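Local structure of putative alpha-galactosidase/melibiase (Bacteroides fragilis, 4OGZ) at residues Y184-D189 against K218-N223; F251-W256 against K266-H271; W212-L217 against R247-S252; N105-F110 against P318-V323. The protein probably hydrolyses terminal, non-reducing alpha-D-galactose residues from alpha-D-galactosides. All coordinates share one frame; numbering follows the deposited sequence.

Interaction 1: Y184-D189 against K218-N223; sequences YSDAAD and KYDYCN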
# COMPACT_ATOMS: atom_id res chain seq x y z
N TYR A 184 -13.26 6.16 5.18
CA TYR A 184 -13.20 7.28 4.27
C TYR A 184 -14.12 8.40 4.70
O TYR A 184 -15.24 8.18 5.16
CB TYR A 184 -13.55 6.80 2.89
CG TYR A 184 -13.85 7.87 1.86
CD1 TYR A 184 -15.07 8.50 1.83
CD2 TYR A 184 -12.89 8.25 0.93
CE1 TYR A 184 -15.37 9.47 0.88
CE2 TYR A 184 -13.15 9.23 -0.01
CZ TYR A 184 -14.41 9.81 -0.06
OH TYR A 184 -14.71 10.78 -0.97
N SER A 185 -13.64 9.63 4.57
CA SER A 185 -14.50 10.80 4.71
C SER A 185 -13.95 11.88 3.81
O SER A 185 -13.12 11.62 2.94
CB SER A 185 -14.56 11.22 6.17
OG SER A 185 -15.62 12.12 6.40
N ASP A 186 -14.42 13.11 4.01
CA ASP A 186 -14.15 14.22 3.09
C ASP A 186 -14.15 15.48 3.90
O ASP A 186 -14.96 15.64 4.81
CB ASP A 186 -15.23 14.24 2.00
CG ASP A 186 -14.93 15.20 0.85
OD1 ASP A 186 -14.89 16.42 1.06
OD2 ASP A 186 -14.77 14.72 -0.29
N ALA A 187 -13.25 16.40 3.57
CA ALA A 187 -13.12 17.68 4.29
C ALA A 187 -14.14 18.74 3.81
O ALA A 187 -13.78 19.86 3.44
CB ALA A 187 -11.69 18.19 4.17
N ALA A 188 -15.40 18.34 3.84
CA ALA A 188 -16.51 19.16 3.47
C ALA A 188 -17.74 18.60 4.15
O ALA A 188 -17.66 17.63 4.92
CB ALA A 188 -16.69 19.16 1.94
N ASP A 189 -18.89 19.19 3.85
CA ASP A 189 -20.17 18.65 4.28
C ASP A 189 -20.51 17.36 3.53
O ASP A 189 -21.16 16.50 4.09
CB ASP A 189 -21.29 19.70 4.10
CG ASP A 189 -21.43 20.19 2.66
OD1 ASP A 189 -20.44 20.20 1.88
OD2 ASP A 189 -22.55 20.57 2.31
N LYS A 218 -8.80 7.75 4.87
CA LYS A 218 -8.60 8.43 3.63
C LYS A 218 -9.48 9.65 3.71
O LYS A 218 -10.68 9.55 4.04
CB LYS A 218 -8.95 7.49 2.47
CG LYS A 218 -8.81 8.09 1.08
CD LYS A 218 -9.24 7.10 0.02
CE LYS A 218 -9.41 7.81 -1.33
NZ LYS A 218 -9.80 6.86 -2.45
N TYR A 219 -8.92 10.83 3.47
CA TYR A 219 -9.64 12.09 3.67
C TYR A 219 -9.67 12.88 2.35
O TYR A 219 -8.69 13.47 1.90
CB TYR A 219 -9.03 12.85 4.84
CG TYR A 219 -9.93 13.87 5.53
CD1 TYR A 219 -11.22 13.55 5.90
CD2 TYR A 219 -9.45 15.12 5.87
CE1 TYR A 219 -12.02 14.44 6.58
CE2 TYR A 219 -10.23 16.03 6.58
CZ TYR A 219 -11.52 15.70 6.93
OH TYR A 219 -12.30 16.62 7.60
N ASP A 220 -10.83 12.85 1.68
CA ASP A 220 -10.99 13.43 0.35
C ASP A 220 -11.29 14.94 0.42
O ASP A 220 -11.53 15.48 1.49
CB ASP A 220 -12.11 12.70 -0.41
CG ASP A 220 -11.82 12.53 -1.88
OD1 ASP A 220 -11.03 13.31 -2.47
OD2 ASP A 220 -12.40 11.58 -2.45
N TYR A 221 -11.26 15.60 -0.72
CA TYR A 221 -11.36 17.06 -0.77
C TYR A 221 -12.47 17.56 -1.71
O TYR A 221 -12.47 18.73 -2.09
CB TYR A 221 -9.96 17.68 -1.12
CG TYR A 221 -9.83 19.09 -0.63
CD1 TYR A 221 -9.89 19.38 0.72
CD2 TYR A 221 -9.69 20.17 -1.50
CE1 TYR A 221 -9.82 20.67 1.21
CE2 TYR A 221 -9.61 21.47 -1.02
CZ TYR A 221 -9.65 21.69 0.35
OH TYR A 221 -9.59 22.96 0.90
N CYS A 222 -13.41 16.71 -2.11
CA CYS A 222 -14.55 17.20 -2.90
C CYS A 222 -15.30 18.23 -2.14
O CYS A 222 -15.36 18.18 -0.91
CB CYS A 222 -15.52 16.09 -3.25
SG CYS A 222 -14.87 15.20 -4.64
N ASN A 223 -15.86 19.18 -2.89
CA ASN A 223 -16.76 20.21 -2.34
C ASN A 223 -16.08 21.17 -1.37
O ASN A 223 -16.78 21.92 -0.69
CB ASN A 223 -17.98 19.57 -1.63
CG ASN A 223 -18.72 18.65 -2.54
OD1 ASN A 223 -19.17 19.08 -3.56
ND2 ASN A 223 -18.82 17.37 -2.19
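The Tyr-184 ring turns its edge to the 218-223 segment. Lys-218 CD and Asp-220 OD2 both lie close to the ring plane. The Tyr-219 ring has Ala-187 N over one face, offset toward the rim. The methyl of Ala-187 also packs here, with Ala-187 CB 3.6 Å from Tyr-219 CE2.

Tyr-184 OH donates to Asp-220 OD2 at 2.9 Å, on the anti side of the carboxylate. Ring and carboxylate stand almost perpendicular, 88° apart. CG of Tyr-184 is anti to the backbone N (chi1 167°), which carries the ring along the sheet to Asp-220. The other oxygen, Asp-220 OD1, accepts from Tyr-221 N at 2.9 Å, so both carboxylate oxygens are held. Asp-186 OD2 takes a weak bond from Cys-222 N. Lys-218 runs fully extended past the tyrosine edge to a salt bridge with Asp-142.

Between the backbones, Ser-185 N bonds Lys-218 O, Asp-220 N bonds Ser-185 O and Ala-187 N bonds Asp-220 O, all at 2.9 to 3.0 Å. Ala-187 then centres an inverse gamma turn that ends the pairing. Beyond it, Cys-222 is tied to Cys-192 by a disulfide.

This is a pair of adjacent parallel strands in a beta-alpha-beta unit of a TIM barrel. It lies at the C-terminal strand ends, where such barrels form their active sites.

Interaction 2: F251-W256 against K266-H271; sequences FSICEW and KKVGGH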
# COMPACT_ATOMS: atom_id res chain seq x y z
N PHE A 251 -3.24 8.49 8.33
CA PHE A 251 -3.92 9.63 7.73
C PHE A 251 -3.53 9.71 6.25
O PHE A 251 -2.41 10.08 5.93
CB PHE A 251 -3.57 10.89 8.50
CG PHE A 251 -4.37 12.11 8.13
CD1 PHE A 251 -5.64 12.01 7.63
CD2 PHE A 251 -3.87 13.36 8.40
CE1 PHE A 251 -6.38 13.14 7.37
CE2 PHE A 251 -4.60 14.51 8.16
CZ PHE A 251 -5.86 14.40 7.62
N SER A 252 -4.45 9.29 5.37
CA SER A 252 -4.25 9.30 3.93
C SER A 252 -4.92 10.55 3.42
O SER A 252 -6.16 10.70 3.51
CB SER A 252 -4.81 8.03 3.27
OG SER A 252 -5.16 8.14 1.87
N ILE A 253 -4.11 11.43 2.85
CA ILE A 253 -4.54 12.71 2.35
C ILE A 253 -4.86 12.56 0.86
O ILE A 253 -4.11 11.99 0.09
CB ILE A 253 -3.46 13.75 2.61
CG1 ILE A 253 -3.33 13.90 4.17
CG2 ILE A 253 -3.74 15.08 1.94
CD1 ILE A 253 -2.55 15.12 4.60
N CYS A 254 -6.01 13.10 0.48
CA CYS A 254 -6.53 12.89 -0.87
C CYS A 254 -7.13 14.19 -1.39
O CYS A 254 -8.37 14.44 -1.29
CB CYS A 254 -7.53 11.74 -0.86
SG CYS A 254 -8.15 11.39 -2.53
N GLU A 255 -6.26 15.04 -1.95
CA GLU A 255 -6.69 16.26 -2.64
C GLU A 255 -6.06 16.31 -4.05
O GLU A 255 -5.86 17.37 -4.63
CB GLU A 255 -6.43 17.50 -1.81
CG GLU A 255 -5.00 17.71 -1.33
CD GLU A 255 -4.05 18.07 -2.46
OE1 GLU A 255 -4.02 19.25 -2.89
OE2 GLU A 255 -3.37 17.13 -2.90
N TRP A 256 -5.80 15.12 -4.59
CA TRP A 256 -5.44 14.87 -6.00
C TRP A 256 -4.13 15.58 -6.43
O TRP A 256 -3.86 15.76 -7.60
CB TRP A 256 -6.62 15.22 -6.91
CG TRP A 256 -7.96 14.96 -6.25
CD1 TRP A 256 -8.47 13.75 -5.87
CD2 TRP A 256 -8.94 15.95 -5.85
NE1 TRP A 256 -9.71 13.93 -5.27
CE2 TRP A 256 -10.00 15.26 -5.22
CE3 TRP A 256 -9.00 17.35 -5.94
CZ2 TRP A 256 -11.12 15.92 -4.72
CZ3 TRP A 256 -10.09 18.00 -5.43
CH2 TRP A 256 -11.15 17.28 -4.84
N LYS A 266 3.12 15.95 5.53
CA LYS A 266 3.74 15.46 6.72
C LYS A 266 3.51 16.50 7.83
O LYS A 266 3.23 16.13 8.98
CB LYS A 266 5.25 15.19 6.46
CG LYS A 266 6.01 14.33 7.50
CD LYS A 266 7.01 13.35 6.86
CE LYS A 266 7.77 12.46 7.86
NZ LYS A 266 8.28 11.18 7.24
N LYS A 267 3.57 17.79 7.50
CA LYS A 267 3.39 18.83 8.51
C LYS A 267 2.01 18.82 9.15
O LYS A 267 1.90 19.20 10.30
CB LYS A 267 3.70 20.23 7.97
CG LYS A 267 5.16 20.40 7.60
CD LYS A 267 5.46 21.75 6.94
CE LYS A 267 6.90 21.76 6.42
NZ LYS A 267 7.24 23.03 5.72
N VAL A 268 0.97 18.39 8.45
CA VAL A 268 -0.37 18.35 9.04
C VAL A 268 -0.73 16.94 9.57
O VAL A 268 -1.87 16.69 9.86
CB VAL A 268 -1.48 18.85 8.05
CG1 VAL A 268 -1.20 20.25 7.60
CG2 VAL A 268 -1.62 17.94 6.84
N GLY A 269 0.26 16.05 9.65
CA GLY A 269 0.09 14.71 10.19
C GLY A 269 -0.27 13.61 9.21
O GLY A 269 -0.69 12.55 9.64
N GLY A 270 -0.13 13.84 7.92
CA GLY A 270 -0.36 12.80 6.93
C GLY A 270 0.79 11.81 6.84
O GLY A 270 1.95 12.20 6.95
N HIS A 271 0.46 10.56 6.54
CA HIS A 271 1.43 9.51 6.29
C HIS A 271 1.51 9.12 4.81
O HIS A 271 2.42 8.41 4.40
CB HIS A 271 1.06 8.29 7.12
CG HIS A 271 0.88 8.60 8.56
ND1 HIS A 271 -0.36 8.80 9.14
CD2 HIS A 271 1.78 8.79 9.55
CE1 HIS A 271 -0.21 9.09 10.41
NE2 HIS A 271 1.08 9.10 10.69
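Phe-251 and His-271 are joined by one backbone bond and one backbone-to-imidazole bond, where the 266-271 loop passes the start of strand 250-254. His-271 N donates to Phe-251 O at 3.0 Å, within the carbonyl plane. In return Phe-251 N donates to His-271 ND1 at 3.0 Å, nearly straight at 164°. That donor lies in the imidazole plane.

CG of His-271 sits beside its own backbone N (chi1 -53°), which turns the ring back so that ND1 faces the strand. Gly-269 O lies over one face of this ring. Gly-269 O also touches the phenyl side chain, 3.5 Å from Phe-251 CD2, while Val-268 O comes to the phenyl edge.

Within the strand, Ile-253 CG1 lies 4.1 Å above the plane of the Phe-251 ring, over its centre. Its tip, Ile-253 CD1, reaches Val-268 CG2 at 3.7 Å. Ile-253 CD1 also lies 4.0 Å from Gly-270 CA, at a residue with no side chain to intervene. Tyr-235 of helix 228-244 touches both Phe-251 and Ile-253.

ND1 accepts an amide hydrogen, so it probably carries no proton. A neutral His-271 would then have its proton on NE2, which makes a weak bond with Tyr-24 OH.

Interaction 3: W212-L217 against R247-S252; sequences WGVDLL and RSIVFS. With PGE (triethylene glycol), chain E.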
# COMPACT_ATOMS: atom_id res chain seq x y z
N TRP A 212 -14.68 2.62 16.82
CA TRP A 212 -14.97 1.49 15.95
C TRP A 212 -13.72 0.65 15.62
O TRP A 212 -13.84 -0.38 14.97
CB TRP A 212 -15.61 1.92 14.62
CG TRP A 212 -16.82 2.75 14.76
CD1 TRP A 212 -17.73 2.75 15.81
CD2 TRP A 212 -17.36 3.64 13.79
NE1 TRP A 212 -18.77 3.61 15.55
CE2 TRP A 212 -18.53 4.21 14.35
CE3 TRP A 212 -16.92 4.08 12.54
CZ2 TRP A 212 -19.26 5.18 13.68
CZ3 TRP A 212 -17.63 5.02 11.91
CH2 TRP A 212 -18.79 5.56 12.45
N GLY A 213 -12.52 1.07 16.05
CA GLY A 213 -11.30 0.31 15.76
C GLY A 213 -10.69 0.59 14.41
O GLY A 213 -9.90 -0.22 13.90
N VAL A 214 -11.05 1.73 13.81
CA VAL A 214 -10.45 2.17 12.54
C VAL A 214 -8.94 2.35 12.66
O VAL A 214 -8.45 2.92 13.65
CB VAL A 214 -11.15 3.48 12.07
CG1 VAL A 214 -10.37 4.17 10.98
CG2 VAL A 214 -12.55 3.15 11.57
N ASP A 215 -8.22 1.91 11.63
CA ASP A 215 -6.79 2.01 11.59
C ASP A 215 -6.26 3.00 10.55
O ASP A 215 -5.07 3.36 10.57
CB ASP A 215 -6.23 0.63 11.29
CG ASP A 215 -6.64 -0.38 12.32
OD1 ASP A 215 -6.38 -0.13 13.55
OD2 ASP A 215 -7.23 -1.40 11.93
N LEU A 216 -7.12 3.40 9.62
CA LEU A 216 -6.71 4.30 8.54
C LEU A 216 -7.90 5.16 8.06
O LEU A 216 -9.03 4.65 7.94
CB LEU A 216 -6.16 3.49 7.38
CG LEU A 216 -5.73 4.28 6.14
CD1 LEU A 216 -4.54 3.58 5.48
CD2 LEU A 216 -6.83 4.47 5.11
N LEU A 217 -7.63 6.45 7.84
CA LEU A 217 -8.59 7.36 7.25
C LEU A 217 -8.05 7.97 5.95
O LEU A 217 -7.04 8.64 5.95
CB LEU A 217 -8.98 8.48 8.21
CG LEU A 217 -9.94 9.50 7.62
CD1 LEU A 217 -11.32 8.92 7.41
CD2 LEU A 217 -10.05 10.72 8.51
N ARG A 247 -5.70 5.79 19.47
CA ARG A 247 -5.20 4.86 18.47
C ARG A 247 -4.19 5.45 17.53
O ARG A 247 -4.20 6.64 17.26
CB ARG A 247 -6.32 4.37 17.52
CG ARG A 247 -7.32 3.48 18.12
CD ARG A 247 -8.36 3.09 17.07
NE ARG A 247 -8.06 1.88 16.29
CZ ARG A 247 -7.96 0.65 16.79
NH1 ARG A 247 -8.05 0.43 18.12
NH2 ARG A 247 -7.69 -0.37 15.97
N SER A 248 -3.39 4.58 16.96
CA SER A 248 -2.55 4.94 15.82
C SER A 248 -3.39 4.84 14.53
O SER A 248 -3.60 3.75 14.02
CB SER A 248 -1.35 3.99 15.76
OG SER A 248 -0.50 4.26 16.87
N ILE A 249 -3.89 5.97 14.04
CA ILE A 249 -4.66 5.99 12.78
C ILE A 249 -3.86 6.62 11.67
O ILE A 249 -3.36 7.77 11.79
CB ILE A 249 -5.99 6.71 12.92
CG1 ILE A 249 -6.84 6.03 14.01
CG2 ILE A 249 -6.77 6.66 11.62
CD1 ILE A 249 -8.06 6.83 14.44
N VAL A 250 -3.70 5.87 10.59
CA VAL A 250 -3.04 6.34 9.39
C VAL A 250 -3.89 7.42 8.74
O VAL A 250 -5.12 7.28 8.57
CB VAL A 250 -2.76 5.18 8.39
CG1 VAL A 250 -2.27 5.69 7.05
CG2 VAL A 250 -1.76 4.20 8.98
N PHE A 251 -3.24 8.49 8.33
CA PHE A 251 -3.92 9.63 7.73
C PHE A 251 -3.53 9.71 6.25
O PHE A 251 -2.41 10.08 5.93
CB PHE A 251 -3.57 10.89 8.50
CG PHE A 251 -4.37 12.11 8.13
CD1 PHE A 251 -5.64 12.01 7.63
CD2 PHE A 251 -3.87 13.36 8.40
CE1 PHE A 251 -6.38 13.14 7.37
CE2 PHE A 251 -4.60 14.51 8.16
CZ PHE A 251 -5.86 14.40 7.62
N SER A 252 -4.45 9.29 5.37
CA SER A 252 -4.25 9.30 3.93
C SER A 252 -4.92 10.55 3.42
O SER A 252 -6.16 10.70 3.51
CB SER A 252 -4.81 8.03 3.27
OG SER A 252 -5.16 8.14 1.87
C1 PGE E . -5.02 -3.12 16.58
O1 PGE E . -4.76 -2.25 15.45
C2 PGE E . -6.19 -2.66 17.35
O2 PGE E . -6.47 -3.56 18.40
C3 PGE E . -7.80 -4.05 18.48
C4 PGE E . -8.79 -2.96 18.82
O4 PGE E . -10.00 -1.11 22.98
C6 PGE E . -9.00 -1.09 21.96
C5 PGE E . -9.24 -2.24 21.00
O3 PGE E . -8.32 -2.17 19.90
O HOH W 1 -4.87 1.27 14.98
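Arg-247 reaches across to Gly-213, Val-214 and Asp-215, the turn that follows helix 202-211. Its chain is extended at chi2 and bends at chi3 (90°), which swings the guanidinium over Gly-213. Gly-213 CA lies 3.5 Å from the guanidinium plane, over its centre. Gly-213 itself closes the helix in a Schellman motif.

Arg-247 NE donates to Val-214 O at 2.9 Å, approaching from above the carbonyl plane. Arg-247 NH2 makes a salt bridge to Asp-215 OD1 at 2.8 Å, on its syn side, with the two flat groups 38° apart. Asp-215 OD2 is bound by His-175 and Leu-181 N. Arg-247 NH1 donates to O3 of a triethylene glycol, probably from the crystallisation liquor.

The strands then pair in parallel, with backbone bonds from Val-250 N to Asp-215 O, Leu-217 N to Val-250 O and Ser-252 N to Leu-217 O. Leu-216 and Val-250 share one face of the sheet. CG of Leu-216 is anti to the backbone N, and its chi2 (147°) is off the usual staggered values. There Leu-216 CD1 meets Val-250 CG1 at a tight 3.5 Å. Ile-249 CG2 packs against the backbone at Leu-216.

Leu-216 and Val-250 meet Tyr-138 of strand 138-140. On the other face, Leu-217 and Phe-251 meet Met-238 of helix 228-244, the helix linking these two strands. Strand 180-186 flanks strand 216-220 on its far side.

Interaction 4: N105-F110 against P318-V323; sequences NSWNTF and PDMLVV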
# COMPACT_ATOMS: atom_id res chain seq x y z
N ASN A 105 -8.67 -1.73 -1.49
CA ASN A 105 -9.62 -0.66 -1.30
C ASN A 105 -10.88 -1.02 -2.14
O ASN A 105 -10.77 -1.53 -3.26
CB ASN A 105 -8.99 0.71 -1.60
CG ASN A 105 -10.00 1.85 -1.54
OD1 ASN A 105 -10.92 1.89 -2.34
ND2 ASN A 105 -9.80 2.82 -0.62
N SER A 106 -12.04 -0.74 -1.57
CA SER A 106 -13.34 -1.09 -2.18
C SER A 106 -13.74 -0.28 -3.42
O SER A 106 -14.70 -0.66 -4.12
CB SER A 106 -14.40 -0.90 -1.12
OG SER A 106 -14.55 0.48 -0.84
N TRP A 107 -13.04 0.81 -3.72
CA TRP A 107 -13.51 1.77 -4.71
C TRP A 107 -13.43 1.27 -6.16
O TRP A 107 -14.44 1.33 -6.87
CB TRP A 107 -12.75 3.11 -4.65
CG TRP A 107 -13.31 4.08 -5.65
CD1 TRP A 107 -12.68 4.58 -6.77
CD2 TRP A 107 -14.64 4.60 -5.67
NE1 TRP A 107 -13.54 5.39 -7.47
CE2 TRP A 107 -14.75 5.42 -6.82
CE3 TRP A 107 -15.77 4.45 -4.83
CZ2 TRP A 107 -15.94 6.10 -7.15
CZ3 TRP A 107 -16.95 5.14 -5.15
CH2 TRP A 107 -17.03 5.94 -6.31
N ASN A 108 -12.24 0.85 -6.60
CA ASN A 108 -11.96 0.68 -8.06
C ASN A 108 -12.79 -0.40 -8.76
O ASN A 108 -12.95 -0.36 -9.98
CB ASN A 108 -10.46 0.45 -8.33
CG ASN A 108 -9.64 1.73 -8.30
OD1 ASN A 108 -10.19 2.82 -8.48
ND2 ASN A 108 -8.31 1.61 -8.15
N THR A 109 -13.29 -1.36 -8.00
CA THR A 109 -14.15 -2.41 -8.53
C THR A 109 -15.62 -2.24 -8.11
O THR A 109 -16.51 -2.39 -8.94
CB THR A 109 -13.62 -3.81 -8.11
OG1 THR A 109 -12.37 -4.06 -8.76
CG2 THR A 109 -14.62 -4.92 -8.48
N PHE A 110 -15.86 -1.85 -6.85
CA PHE A 110 -17.19 -1.96 -6.25
C PHE A 110 -17.94 -0.64 -6.10
O PHE A 110 -19.17 -0.63 -6.06
CB PHE A 110 -17.10 -2.68 -4.89
CG PHE A 110 -16.60 -4.09 -5.02
CD1 PHE A 110 -17.48 -5.13 -5.28
CD2 PHE A 110 -15.23 -4.38 -4.95
CE1 PHE A 110 -17.04 -6.43 -5.43
CE2 PHE A 110 -14.77 -5.69 -5.11
CZ PHE A 110 -15.68 -6.71 -5.35
N PRO A 318 0.41 7.24 -5.61
CA PRO A 318 0.01 7.35 -7.05
C PRO A 318 -1.31 6.68 -7.35
O PRO A 318 -1.61 6.42 -8.52
CB PRO A 318 1.16 6.65 -7.79
CG PRO A 318 1.63 5.63 -6.80
CD PRO A 318 1.51 6.28 -5.45
N ASP A 319 -2.08 6.44 -6.28
CA ASP A 319 -3.40 5.89 -6.28
C ASP A 319 -3.42 4.36 -6.34
O ASP A 319 -2.39 3.70 -6.51
CB ASP A 319 -4.26 6.48 -7.43
CG ASP A 319 -5.75 6.56 -7.07
OD1 ASP A 319 -6.12 6.07 -5.96
OD2 ASP A 319 -6.54 7.12 -7.89
N MSE A 320 -4.63 3.83 -6.20
CA MSE A 320 -4.89 2.41 -6.05
C MSE A 320 -4.51 1.62 -7.29
O MSE A 320 -4.59 2.11 -8.41
CB MSE A 320 -6.38 2.28 -5.65
CG MSE A 320 -6.67 2.90 -4.25
SE MSE A 320 -8.58 3.42 -4.01
CE MSE A 320 -8.89 4.78 -5.40
N LEU A 321 -4.05 0.38 -7.07
CA LEU A 321 -3.72 -0.53 -8.17
C LEU A 321 -4.95 -0.91 -8.97
O LEU A 321 -6.04 -1.04 -8.43
CB LEU A 321 -3.10 -1.80 -7.65
CG LEU A 321 -1.78 -1.62 -6.89
CD1 LEU A 321 -1.40 -2.91 -6.19
CD2 LEU A 321 -0.71 -1.19 -7.87
N VAL A 322 -4.75 -1.04 -10.29
CA VAL A 322 -5.81 -1.44 -11.21
C VAL A 322 -5.50 -2.80 -11.85
O VAL A 322 -6.26 -3.28 -12.71
CB VAL A 322 -6.07 -0.35 -12.30
CG1 VAL A 322 -6.67 0.89 -11.65
CG2 VAL A 322 -4.81 -0.03 -13.10
N VAL A 323 -4.44 -3.43 -11.37
CA VAL A 323 -4.08 -4.81 -11.69
C VAL A 323 -5.31 -5.70 -11.53
O VAL A 323 -5.93 -5.69 -10.46
CB VAL A 323 -2.96 -5.34 -10.74
CG1 VAL A 323 -2.62 -6.80 -11.02
CG2 VAL A 323 -1.71 -4.50 -10.84
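Asn-105 and Met-320 meet where two strands of the TIM barrel give way to loops at their C-terminal ends. Asn-105 ends strand 102-105 and leads into the short helix 107-110. Met-320 lies in the loop after strand 315-317, and is present as selenomethionine.

The side chain of Met-320 carries the contact. Its selenium lies over the flat of the Asn-105 carboxamide, with Met-320 SE 3.3 Å from Asn-105 CG and 3.3 Å from Asn-105 OD1. The chain bends at chi3 (-61°), and this carries the methyl on toward the helix. There Met-320 CE comes 4.0 Å from Trp-107 CD1 and 3.9 Å from Asn-108 OD1.

The carboxamide beneath the selenium is held at both ends. Asn-105 OD1 accepts from Trp-107 N at 2.8 Å, a capping bond at the start of the helix. Asn-105 ND2 binds Asp-142. These two bonds fix the rotation of the amide.

Asn-108 comes from the helix onto the backbone side of Met-320. Asn-108 ND2 approaches Met-320 CB closely, at 3.2 Å, and makes a weak, long hydrogen bond to Leu-321 O at 3.5 Å. Val-322 CG1 touches the same nitrogen.

On the loop side, Met-320 N donates to Asp-319 OD1 at 2.7 Å. Asp-319 OD2 bonds Ile-279 N.

The contact is thus a largely buried, mostly non-bonded joint between the loops after the first and seventh strands of the barrel. It lies at the rim where TIM-barrel glycosidases, such as those of family 27, form their substrate pocket.

How the interactions relate
All four are mostly buried; interaction 1 reaches the surface at Asp-189 and Asn-223, while every touching residue of interaction 2 is buried. Interactions 1 and 3 share strand 216-220 at its two ends: interaction 1 has acids and tyrosines at the C-terminal mouth; interaction 3 has a salt bridge and a bound glycol at the base. Interaction 2 shares Phe-251 and Ser-252 with interaction 3 and adds a histidine-to-backbone bond on the other edge of strand 250-254. Interaction 4 joins the end of strand 102-105 and helix 107-110 to the loop after strand 315-317, through van der Waals contacts of Met-320 (selenomethionine here) and one weak bond. Met-320 CE packs against Lys-218 NZ of interaction 1.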